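Local coordinates for alginate biosynthesis protein AlgX (Pseudomonas aeruginosa, PDB 4KNC), which takes part in O-acetylation of the exopolysaccharide alginate and protects the polymer from degradation as it crosses the periplasm, at residues A41-D52 with T88-S98. Residues are numbered along the deposited sequence; the frame is centred on the assembly and turned at random.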
ATOM      1  N   ALA A  41     -18.356  18.638  12.600  1.00 45.12           N
ATOM      2  CA  ALA A  41     -19.088  17.787  13.529  1.00 43.10           C
ATOM      3  C   ALA A  41     -18.975  18.338  14.947  1.00 45.12           C
ATOM      4  O   ALA A  41     -18.752  19.534  15.141  1.00 47.59           O
ATOM      5  CB  ALA A  41     -18.594  16.362  13.449  1.00 44.54           C
ATOM      6  N   GLN A  42     -19.130  17.480  15.945  1.00 47.01           N
ATOM      7  CA  GLN A  42     -19.080  17.950  17.324  1.00 52.14           C
ATOM      8  C   GLN A  42     -17.667  18.392  17.681  1.00 55.74           C
ATOM      9  O   GLN A  42     -16.691  17.819  17.188  1.00 54.70           O
ATOM     10  CB  GLN A  42     -19.576  16.866  18.279  1.00 52.45           C
ATOM     11  CG  GLN A  42     -21.022  16.476  18.058  1.00 57.91           C
ATOM     12  CD  GLN A  42     -21.514  15.463  19.082  1.00 67.45           C
ATOM     13  OE1 GLN A  42     -21.154  14.288  19.030  1.00 68.76           O
ATOM     14  NE2 GLN A  42     -22.334  15.921  20.024  1.00 67.19           N
ATOM     15  N   ASP A  43     -17.563  19.417  18.524  1.00 57.11           N
ATOM     16  CA  ASP A  43     -16.266  19.924  18.949  1.00 66.46           C
ATOM     17  C   ASP A  43     -15.495  20.366  17.696  1.00 65.02           C
ATOM     18  O   ASP A  43     -16.068  20.990  16.801  1.00 72.99           O
ATOM     19  CB  ASP A  43     -15.531  18.841  19.759  1.00 85.92           C
ATOM     20  CG  ASP A  43     -14.212  19.315  20.327  1.00103.93           C
ATOM     21  OD1 ASP A  43     -14.217  20.052  21.338  1.00111.31           O
ATOM     22  OD2 ASP A  43     -13.168  18.942  19.751  1.00106.77           O
ATOM     23  N   ASP A  44     -14.213  20.035  17.618  1.00 56.89           N
ATOM     24  CA  ASP A  44     -13.409  20.359  16.450  1.00 45.93           C
ATOM     25  C   ASP A  44     -13.341  19.173  15.470  1.00 40.17           C
ATOM     26  O   ASP A  44     -12.431  19.098  14.634  1.00 43.04           O
ATOM     27  CB  ASP A  44     -11.995  20.747  16.882  1.00 51.57           C
ATOM     28  CG  ASP A  44     -11.911  22.156  17.431  1.00 68.41           C
ATOM     29  OD1 ASP A  44     -12.971  22.786  17.648  1.00 67.97           O
ATOM     30  OD2 ASP A  44     -10.773  22.633  17.644  1.00 74.42           O
ATOM     31  N   TRP A  45     -14.281  18.238  15.584  1.00 37.18           N
ATOM     32  CA  TRP A  45     -14.347  17.139  14.619  1.00 36.92           C
ATOM     33  C   TRP A  45     -14.765  17.652  13.236  1.00 41.31           C
ATOM     34  O   TRP A  45     -15.723  18.415  13.099  1.00 39.53           O
ATOM     35  CB  TRP A  45     -15.261  16.007  15.115  1.00 37.94           C
ATOM     36  CG  TRP A  45     -14.558  15.128  16.111  1.00 41.18           C
ATOM     37  CD1 TRP A  45     -14.385  15.374  17.446  1.00 41.68           C
ATOM     38  CD2 TRP A  45     -13.883  13.893  15.841  1.00 34.23           C
ATOM     39  NE1 TRP A  45     -13.663  14.358  18.022  1.00 42.22           N
ATOM     40  CE2 TRP A  45     -13.343  13.436  17.059  1.00 39.31           C
ATOM     41  CE3 TRP A  45     -13.697  13.121  14.689  1.00 42.43           C
ATOM     42  CZ2 TRP A  45     -12.620  12.245  17.159  1.00 28.69           C
ATOM     43  CZ3 TRP A  45     -12.985  11.934  14.789  1.00 35.07           C
ATOM     44  CH2 TRP A  45     -12.459  11.507  16.016  1.00 32.46           C
ATOM     45  N   LEU A  46     -14.000  17.265  12.225  1.00 36.12           N
ATOM     46  CA  LEU A  46     -14.395  17.462  10.840  1.00 36.72           C
ATOM     47  C   LEU A  46     -14.496  16.085  10.171  1.00 37.56           C
ATOM     48  O   LEU A  46     -13.757  15.164  10.526  1.00 34.94           O
ATOM     49  CB  LEU A  46     -13.362  18.314  10.090  1.00 32.59           C
ATOM     50  CG  LEU A  46     -13.050  19.743  10.545  1.00 37.60           C
ATOM     51  CD1 LEU A  46     -12.124  20.426   9.521  1.00 36.92           C
ATOM     52  CD2 LEU A  46     -14.323  20.573  10.755  1.00 37.01           C
ATOM     53  N   PHE A  47     -15.407  15.941   9.214  1.00 29.41           N
ATOM     54  CA  PHE A  47     -15.449  14.720   8.420  1.00 29.03           C
ATOM     55  C   PHE A  47     -15.453  15.085   6.947  1.00 36.93           C
ATOM     56  O   PHE A  47     -15.952  16.139   6.573  1.00 32.31           O
ATOM     57  CB  PHE A  47     -16.705  13.914   8.730  1.00 30.33           C
ATOM     58  CG  PHE A  47     -16.691  13.249  10.079  1.00 32.07           C
ATOM     59  CD1 PHE A  47     -16.900  13.989  11.234  1.00 34.81           C
ATOM     60  CD2 PHE A  47     -16.476  11.871  10.191  1.00 36.58           C
ATOM     61  CE1 PHE A  47     -16.901  13.364  12.483  1.00 43.71           C
ATOM     62  CE2 PHE A  47     -16.476  11.247  11.430  1.00 34.91           C
ATOM     63  CZ  PHE A  47     -16.685  11.999  12.579  1.00 38.91           C
ATOM     64  N   ARG A  48     -14.895  14.211   6.117  1.00 34.27           N
ATOM     65  CA  ARG A  48     -15.004  14.333   4.670  1.00 30.48           C
ATOM     66  C   ARG A  48     -16.169  13.479   4.200  1.00 30.30           C
ATOM     67  O   ARG A  48     -16.248  12.321   4.549  1.00 35.96           O
ATOM     68  CB  ARG A  48     -13.721  13.840   4.009  1.00 30.58           C
ATOM     69  CG  ARG A  48     -12.463  14.501   4.565  1.00 35.72           C
ATOM     70  CD  ARG A  48     -11.248  13.762   4.067  1.00 35.65           C
ATOM     71  NE  ARG A  48     -11.129  12.452   4.701  1.00 35.29           N
ATOM     72  CZ  ARG A  48     -10.165  11.577   4.430  1.00 34.25           C
ATOM     73  NH1 ARG A  48      -9.251  11.860   3.519  1.00 25.79           N
ATOM     74  NH2 ARG A  48     -10.116  10.412   5.070  1.00 36.11           N
ATOM     75  N   THR A  49     -17.062  14.043   3.395  1.00 34.71           N
ATOM     76  CA  THR A  49     -18.258  13.321   2.982  1.00 33.75           C
ATOM     77  C   THR A  49     -17.933  12.120   2.087  1.00 37.61           C
ATOM     78  O   THR A  49     -18.498  11.039   2.259  1.00 39.72           O
ATOM     79  CB  THR A  49     -19.224  14.258   2.238  1.00 39.74           C
ATOM     80  OG1 THR A  49     -18.511  14.931   1.197  1.00 42.11           O
ATOM     81  CG2 THR A  49     -19.799  15.309   3.189  1.00 32.64           C
ATOM     82  N   THR A  50     -17.015  12.301   1.140  1.00 34.88           N
ATOM     83  CA  THR A  50     -16.754  11.261   0.147  1.00 33.33           C
ATOM     84  C   THR A  50     -15.778  10.206   0.666  1.00 35.66           C
ATOM     85  O   THR A  50     -15.812   9.069   0.233  1.00 42.75           O
ATOM     86  CB  THR A  50     -16.221  11.831  -1.189  1.00 34.42           C
ATOM     87  OG1 THR A  50     -14.882  12.303  -1.016  1.00 37.83           O
ATOM     88  CG2 THR A  50     -17.102  12.986  -1.688  1.00 37.78           C
ATOM     89  N   TYR A  51     -14.900  10.584   1.586  1.00 35.60           N
ATOM     90  CA  TYR A  51     -13.943   9.627   2.122  1.00 31.34           C
ATOM     91  C   TYR A  51     -14.460   8.971   3.391  1.00 35.57           C
ATOM     92  O   TYR A  51     -14.325   7.767   3.558  1.00 37.60           O
ATOM     93  CB  TYR A  51     -12.606  10.300   2.430  1.00 32.78           C
ATOM     94  CG  TYR A  51     -11.826  10.724   1.214  1.00 42.23           C
ATOM     95  CD1 TYR A  51     -12.148  11.895   0.523  1.00 39.98           C
ATOM     96  CD2 TYR A  51     -10.768   9.952   0.747  1.00 37.70           C
ATOM     97  CE1 TYR A  51     -11.420  12.285  -0.593  1.00 43.89           C
ATOM     98  CE2 TYR A  51     -10.045  10.321  -0.367  1.00 36.49           C
ATOM     99  CZ  TYR A  51     -10.366  11.492  -1.035  1.00 47.73           C
ATOM    100  OH  TYR A  51      -9.630  11.859  -2.142  1.00 45.18           O
ATOM    101  N   ASP A  52     -15.024   9.769   4.294  1.00 33.41           N
ATOM    102  CA  ASP A  52     -15.325   9.293   5.645  1.00 34.68           C
ATOM    103  C   ASP A  52     -16.742   8.795   5.774  1.00 36.37           C
ATOM    104  O   ASP A  52     -17.021   7.901   6.580  1.00 32.96           O
ATOM    105  CB  ASP A  52     -15.106  10.392   6.685  1.00 31.86           C
ATOM    106  CG  ASP A  52     -13.691  10.913   6.691  1.00 36.22           C
ATOM    107  OD1 ASP A  52     -12.758  10.193   6.251  1.00 32.70           O
ATOM    108  OD2 ASP A  52     -13.518  12.044   7.165  1.00 36.57           O
ATOM    109  N   THR A  88     -13.442   3.286   7.854  1.00 33.61           N
ATOM    110  CA  THR A  88     -13.589   4.736   7.705  1.00 36.23           C
ATOM    111  C   THR A  88     -13.775   5.448   9.044  1.00 33.15           C
ATOM    112  O   THR A  88     -14.129   4.837  10.058  1.00 25.70           O
ATOM    113  CB  THR A  88     -14.719   5.102   6.722  1.00 35.96           C
ATOM    114  OG1 THR A  88     -15.948   4.485   7.137  1.00 35.48           O
ATOM    115  CG2 THR A  88     -14.367   4.626   5.299  1.00 26.58           C
ATOM    116  N   ARG A  89     -13.504   6.742   9.046  1.00 26.06           N
ATOM    117  CA  ARG A  89     -13.710   7.563  10.224  1.00 31.11           C
ATOM    118  C   ARG A  89     -15.195   7.598  10.541  1.00 36.97           C
ATOM    119  O   ARG A  89     -15.588   7.698  11.694  1.00 35.33           O
ATOM    120  CB  ARG A  89     -13.157   8.982   9.990  1.00 25.99           C
ATOM    121  CG  ARG A  89     -11.657   8.984   9.671  1.00 23.40           C
ATOM    122  CD  ARG A  89     -11.119  10.376   9.298  1.00 27.21           C
ATOM    123  NE  ARG A  89     -10.988  11.270  10.453  1.00 31.35           N
ATOM    124  CZ  ARG A  89     -11.871  12.212  10.779  1.00 34.35           C
ATOM    125  NH1 ARG A  89     -12.967  12.388  10.040  1.00 26.84           N
ATOM    126  NH2 ARG A  89     -11.653  12.986  11.840  1.00 30.74           N
ATOM    127  N   GLY A  90     -16.023   7.511   9.508  1.00 28.22           N
ATOM    128  CA  GLY A  90     -17.461   7.515   9.709  1.00 26.29           C
ATOM    129  C   GLY A  90     -17.933   6.240  10.409  1.00 41.76           C
ATOM    130  O   GLY A  90     -18.760   6.308  11.326  1.00 42.27           O
ATOM    131  N   LEU A  91     -17.406   5.084   9.997  1.00 30.50           N
ATOM    132  CA  LEU A  91     -17.807   3.821  10.617  1.00 28.30           C
ATOM    133  C   LEU A  91     -17.359   3.749  12.062  1.00 36.78           C
ATOM    134  O   LEU A  91     -18.076   3.233  12.910  1.00 36.74           O
ATOM    135  CB  LEU A  91     -17.265   2.613   9.851  1.00 26.14           C
ATOM    136  CG  LEU A  91     -17.960   2.329   8.520  1.00 31.00           C
ATOM    137  CD1 LEU A  91     -17.091   1.418   7.661  1.00 27.44           C
ATOM    138  CD2 LEU A  91     -19.342   1.718   8.737  1.00 35.04           C
ATOM    139  N   VAL A  92     -16.176   4.264  12.365  1.00 32.09           N
ATOM    140  CA  VAL A  92     -15.677   4.098  13.729  1.00 37.48           C
ATOM    141  C   VAL A  92     -16.163   5.212  14.651  1.00 43.99           C
ATOM    142  O   VAL A  92     -16.641   4.969  15.771  1.00 34.46           O
ATOM    143  CB  VAL A  92     -14.143   4.019  13.770  1.00 34.75           C
ATOM    144  CG1 VAL A  92     -13.663   3.969  15.201  1.00 30.10           C
ATOM    145  CG2 VAL A  92     -13.646   2.790  13.008  1.00 34.97           C
ATOM    146  N   ASN A  93     -16.043   6.443  14.173  1.00 31.39           N
ATOM    147  CA  ASN A  93     -16.365   7.603  14.985  1.00 31.63           C
ATOM    148  C   ASN A  93     -17.676   8.272  14.581  1.00 36.27           C
ATOM    149  O   ASN A  93     -17.832   9.488  14.730  1.00 36.60           O
ATOM    150  CB  ASN A  93     -15.209   8.599  14.970  1.00 35.88           C
ATOM    151  CG  ASN A  93     -14.036   8.137  15.823  1.00 41.20           C
ATOM    152  OD1 ASN A  93     -12.930   7.903  15.314  1.00 31.87           O
ATOM    153  ND2 ASN A  93     -14.271   8.012  17.135  1.00 29.84           N
ATOM    154  N   ARG A  94     -18.602   7.467  14.057  1.00 34.42           N
ATOM    155  CA  ARG A  94     -19.991   7.887  13.862  1.00 35.87           C
ATOM    156  C   ARG A  94     -20.514   8.857  14.937  1.00 41.09           C
ATOM    157  O   ARG A  94     -21.066   9.903  14.611  1.00 45.17           O
ATOM    158  CB  ARG A  94     -20.909   6.662  13.808  1.00 39.60           C
ATOM    159  CG  ARG A  94     -22.364   6.999  13.512  1.00 38.64           C
ATOM    160  CD  ARG A  94     -23.278   5.807  13.731  1.00 50.45           C
ATOM    161  NE  ARG A  94     -24.592   6.034  13.139  1.00 54.84           N
ATOM    162  CZ  ARG A  94     -25.627   5.215  13.284  1.00 52.70           C
ATOM    163  NH1 ARG A  94     -25.497   4.114  14.008  1.00 44.60           N
ATOM    164  NH2 ARG A  94     -26.786   5.497  12.706  1.00 50.38           N
ATOM    165  N   GLU A  95     -20.326   8.516  16.211  1.00 42.23           N
ATOM    166  CA  GLU A  95     -20.944   9.287  17.301  1.00 42.03           C
ATOM    167  C   GLU A  95     -20.442  10.724  17.447  1.00 46.76           C
ATOM    168  O   GLU A  95     -21.057  11.523  18.151  1.00 53.11           O
ATOM    169  CB  GLU A  95     -20.850   8.549  18.648  1.00 33.60           C
ATOM    170  CG  GLU A  95     -21.645   7.223  18.703  1.00 37.59           C
ATOM    171  CD  GLU A  95     -23.096   7.353  18.217  1.00 50.73           C
ATOM    172  OE1 GLU A  95     -23.760   8.353  18.541  1.00 56.38           O
ATOM    173  OE2 GLU A  95     -23.586   6.448  17.507  1.00 50.28           O
ATOM    174  N   LYS A  96     -19.337  11.058  16.787  1.00 44.05           N
ATOM    175  CA  LYS A  96     -18.823  12.430  16.836  1.00 42.51           C
ATOM    176  C   LYS A  96     -19.559  13.354  15.860  1.00 45.48           C
ATOM    177  O   LYS A  96     -19.378  14.574  15.880  1.00 45.86           O
ATOM    178  CB  LYS A  96     -17.321  12.442  16.560  1.00 38.25           C
ATOM    179  CG  LYS A  96     -16.515  11.526  17.490  1.00 40.99           C
ATOM    180  CD  LYS A  96     -16.499  12.046  18.917  1.00 38.58           C
ATOM    181  CE  LYS A  96     -15.518  11.250  19.772  1.00 42.07           C
ATOM    182  NZ  LYS A  96     -15.439  11.764  21.168  1.00 50.74           N
ATOM    183  N   LEU A  97     -20.391  12.765  15.005  1.00 41.67           N
ATOM    184  CA  LEU A  97     -21.197  13.522  14.049  1.00 41.17           C
ATOM    185  C   LEU A  97     -22.242  14.409  14.728  1.00 46.89           C
ATOM    186  O   LEU A  97     -22.685  14.126  15.840  1.00 46.85           O
ATOM    187  CB  LEU A  97     -21.900  12.558  13.088  1.00 39.60           C
ATOM    188  CG  LEU A  97     -20.922  11.848  12.146  1.00 41.61           C
ATOM    189  CD1 LEU A  97     -21.636  10.836  11.305  1.00 40.66           C
ATOM    190  CD2 LEU A  97     -20.195  12.880  11.265  1.00 36.33           C
ATOM    191  N   SER A  98     -22.637  15.481  14.047  1.00 46.98           N
ATOM    192  CA  SER A  98     -23.773  16.276  14.482  1.00 47.13           C
ATOM    193  C   SER A  98     -25.035  15.443  14.271  1.00 55.99           C
ATOM    194  O   SER A  98     -25.036  14.486  13.475  1.00 52.74           O
ATOM    195  CB  SER A  98     -23.845  17.579  13.679  1.00 47.49           C
ATOM    196  OG  SER A  98     -24.487  17.356  12.443  1.00 50.95           O
TER
HETATM  197  O   HOH W   1     -13.422  14.352  21.232  1.00 61.89           O
HETATM  198  O   HOH W   2     -12.285   7.452   6.369  1.00 29.89           O
HETATM  199  O   HOH W   3     -18.103   5.392   5.968  1.00 35.81           O
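The Phe47 ring has Arg89 on one face and Leu97 on the other: Arg89 NH1 lies offset toward the rim in a cation-pi contact, the guanidinium plane tilted 57° from the ring, and Leu97 CD2 sits over the ring centre, 3.5 Å from Phe47 CD1. Lys96 CB and Asn93 O border its edge. Trp45 carries Lys96 CG in CH-pi contact over its six-membered ring. A bend at chi2 (-69°) takes the lysine methylenes across the indole at a slant, and a water at the indole edge joins Trp45 NE1 to Lys96 NZ.

Arg89 NH1 bonds both Leu46 O and Asp52 OD2 at 2.9 Å, the latter a salt bridge from above the carboxylate plane. Arg48 N reaches the same oxygen from the opposite face at 2.8 Å, while Arg48 NE and NH2 grip the carboxylate side-on. Four protein N-H donors and a water on OD1 thus hold Asp52 from both faces and fix its rotation; its charge probably offsets both arginines. Gln42 N closes the other end, bonding Lys96 O at 2.9 Å.

Arg89 NH2 also hydrogen-bonds to Phe145 O, and the Arg89 side chain lies near, without touching, the inferred catalytic residues Asp148 and His150. Within the SGNH hydrolase-like domain, the contact joins antiparallel sheet 38-40/46-48 to helix 89-93, which follows strand 80-85 of the parallel sheet; Phe195 of helix 194-203 packs against Arg48, Asp52 and Arg89.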